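Local coordinates for penicillin-binding protein 1A (Mycobacterium tuberculosis, PDB 5CXW), which builds and cross-links cell-wall peptidoglycan, joining glycan strands with one domain and peptide stems with the penicillin-sensitive transpeptidase domain seen here, at residues T95-V101 and K291-T295. Numbering follows the deposited sequence.
Sequences TGSSFKV and KTGTT. With 35P ((2R,4S)-5,5-dimethyl-2-{(1R)-2-oxo-1-[(phenoxyacetyl)amino]ethyl}-1,3-thiazolidine-4-carboxylic acid), chain C.
The SxxK motif, on the 3-10 turn that runs into helix 100-109, meets the KTG motif of edge strand 289-296 in the transpeptidase active site, caught here as the penicillin V acyl-enzyme. S97 OG is bonded covalently to 35P C6; its chi1 of -65° puts it beside the backbone N, where the acyl carbonyl can reach the serine's own N-H. The ester carbonyl oxygen, 35P O17, sits in the oxyanion hole: T294 N donates almost straight at 2.9 Å (176°), S97 N from a more bent angle at 2.7 Å. G293 suits its place because a side chain there would run into T95 O and S98 N. The antibiotic's carboxylate is shared between two threonine hydroxyls, T292 OG1 in an unusually short bond to O14 and T294 OG1 at 2.6 Å from O16, while 35P N4 binds T294 O much as a neighbouring strand might. K291, bent at chi2 and chi4, lays CG and CE against S97 O and turns NZ back to T292 O (2.8 Å); S150 OG hydrogen-bonds K291 NZ, K100 NZ and the ligand. Two backbone N-H groups on O17 would polarise the ester carbonyl and probably stabilise the oxyanion formed during acylation, while the threonine hydroxyls hold the carboxylate.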
loop_
_atom_site.group_PDB
_atom_site.type_symbol
_atom_site.label_atom_id
_atom_site.label_comp_id
_atom_site.label_asym_id
_atom_site.label_seq_id
_atom_site.Cartn_x
_atom_site.Cartn_y
_atom_site.Cartn_z
ATOM N N THR A 95 6.369 -1.470 6.602
ATOM C CA THR A 95 5.080 -0.795 6.306
ATOM C C THR A 95 4.337 -0.235 7.501
ATOM O O THR A 95 3.339 0.540 7.329
ATOM C CB THR A 95 4.149 -1.792 5.582
ATOM O OG1 THR A 95 4.043 -2.969 6.379
ATOM C CG2 THR A 95 4.726 -2.124 4.242
ATOM N N GLY A 96 4.756 -0.650 8.721
ATOM C CA GLY A 96 4.093 -0.222 9.909
ATOM C C GLY A 96 2.620 -0.580 9.838
ATOM O O GLY A 96 2.254 -1.620 9.294
ATOM N N SER A 97 1.789 0.310 10.373
ATOM C CA SER A 97 0.371 0.033 10.562
ATOM C C SER A 97 -0.409 -0.092 9.271
ATOM O O SER A 97 -1.570 -0.519 9.325
ATOM C CB SER A 97 -0.273 1.109 11.385
ATOM O OG SER A 97 0.272 1.124 12.720
ATOM N N SER A 98 0.183 0.225 8.122
ATOM C CA SER A 98 -0.537 0.036 6.870
ATOM C C SER A 98 -0.766 -1.450 6.610
ATOM O O SER A 98 -1.638 -1.820 5.807
ATOM C CB SER A 98 0.150 0.729 5.703
ATOM O OG SER A 98 1.428 0.211 5.413
ATOM N N PHE A 99 -0.004 -2.311 7.307
ATOM C CA PHE A 99 -0.139 -3.736 7.119
ATOM C C PHE A 99 -1.327 -4.305 7.925
ATOM O O PHE A 99 -1.754 -5.472 7.666
ATOM C CB PHE A 99 1.137 -4.462 7.534
ATOM C CG PHE A 99 1.500 -5.572 6.586
ATOM C CD1 PHE A 99 1.956 -5.259 5.334
ATOM C CD2 PHE A 99 1.357 -6.898 6.925
ATOM C CE1 PHE A 99 2.252 -6.223 4.428
ATOM C CE2 PHE A 99 1.699 -7.885 6.004
ATOM C CZ PHE A 99 2.126 -7.545 4.765
ATOM N N LYS A 100 -1.915 -3.513 8.847
ATOM C CA LYS A 100 -2.999 -4.014 9.664
ATOM C C LYS A 100 -4.205 -4.485 8.847
ATOM O O LYS A 100 -4.995 -5.325 9.320
ATOM C CB LYS A 100 -3.506 -2.950 10.678
ATOM C CG LYS A 100 -2.521 -2.674 11.787
ATOM C CD LYS A 100 -2.955 -1.570 12.721
ATOM C CE LYS A 100 -1.857 -1.355 13.721
ATOM N NZ LYS A 100 -2.142 -0.206 14.508
ATOM N N VAL A 101 -4.412 -3.871 7.687
ATOM C CA VAL A 101 -5.566 -4.198 6.842
ATOM C C VAL A 101 -5.544 -5.658 6.492
ATOM O O VAL A 101 -6.595 -6.263 6.305
ATOM C CB VAL A 101 -5.711 -3.311 5.569
ATOM C CG1 VAL A 101 -5.733 -1.866 5.942
ATOM C CG2 VAL A 101 -4.654 -3.646 4.527
ATOM N N LYS A 291 -5.296 3.954 4.719
ATOM C CA LYS A 291 -4.663 3.566 5.981
ATOM C C LYS A 291 -3.253 4.157 6.026
ATOM O O LYS A 291 -2.493 3.995 5.104
ATOM C CB LYS A 291 -4.628 2.046 6.167
ATOM C CG LYS A 291 -4.060 1.636 7.532
ATOM C CD LYS A 291 -5.016 1.928 8.701
ATOM C CE LYS A 291 -4.336 1.693 10.061
ATOM N NZ LYS A 291 -3.423 2.785 10.417
ATOM N N THR A 292 -2.950 4.808 7.141
ATOM C CA THR A 292 -1.636 5.346 7.395
ATOM C C THR A 292 -0.742 4.299 8.074
ATOM O O THR A 292 -1.224 3.318 8.701
ATOM C CB THR A 292 -1.699 6.532 8.354
ATOM O OG1 THR A 292 -2.466 6.165 9.497
ATOM C CG2 THR A 292 -2.269 7.788 7.638
ATOM N N GLY A 293 0.558 4.546 8.030
ATOM C CA GLY A 293 1.522 3.793 8.830
ATOM C C GLY A 293 2.687 4.649 9.255
ATOM O O GLY A 293 3.076 5.521 8.505
ATOM N N THR A 294 3.258 4.375 10.425
ATOM C CA THR A 294 4.451 5.079 10.889
ATOM C C THR A 294 5.289 4.065 11.679
ATOM O O THR A 294 4.791 3.468 12.620
ATOM C CB THR A 294 4.108 6.228 11.832
ATOM O OG1 THR A 294 3.124 7.126 11.271
ATOM C CG2 THR A 294 5.379 7.020 12.115
ATOM N N THR A 295 6.502 3.801 11.203
ATOM C CA THR A 295 7.431 2.875 11.899
ATOM C C THR A 295 8.335 3.597 12.889
ATOM O O THR A 295 8.642 4.793 12.762
ATOM C CB THR A 295 8.269 2.063 10.924
ATOM O OG1 THR A 295 9.152 2.904 10.250
ATOM C CG2 THR A 295 7.426 1.404 9.862
HETATM C C24 35P C . 6.855 3.602 18.694
HETATM C C23 35P C . 7.979 4.282 19.156
HETATM C C22 35P C . 8.554 5.270 18.390
HETATM C C21 35P C . 8.025 5.618 17.156
HETATM C C20 35P C . 6.909 4.964 16.678
HETATM C C19 35P C . 6.308 3.950 17.461
HETATM O O1 35P C . 5.186 3.267 17.060
HETATM C C2 35P C . 4.450 3.757 15.943
HETATM C C3 35P C . 3.129 3.041 15.882
HETATM O O18 35P C . 2.631 2.587 16.903
HETATM N N4 35P C . 2.592 2.990 14.673
HETATM C C5 35P C . 1.286 2.391 14.444
HETATM C C6 35P C . 1.241 1.963 13.035
HETATM O O17 35P C . 1.978 2.397 12.126
HETATM C C8 35P C . 0.058 3.370 14.699
HETATM N N7 35P C . -0.211 3.830 13.367
HETATM S S11 35P C . 0.290 4.790 15.625
HETATM C C10 35P C . 0.154 5.958 14.355
HETATM C C12 35P C . 1.246 7.020 14.479
HETATM C C15 35P C . -1.164 6.685 14.338
HETATM C C9 35P C . 0.371 5.122 13.089
HETATM C C13 35P C . -0.141 5.618 11.773
HETATM O O14 35P C . -1.267 5.165 11.399
HETATM O O16 35P C . 0.596 6.393 11.127
#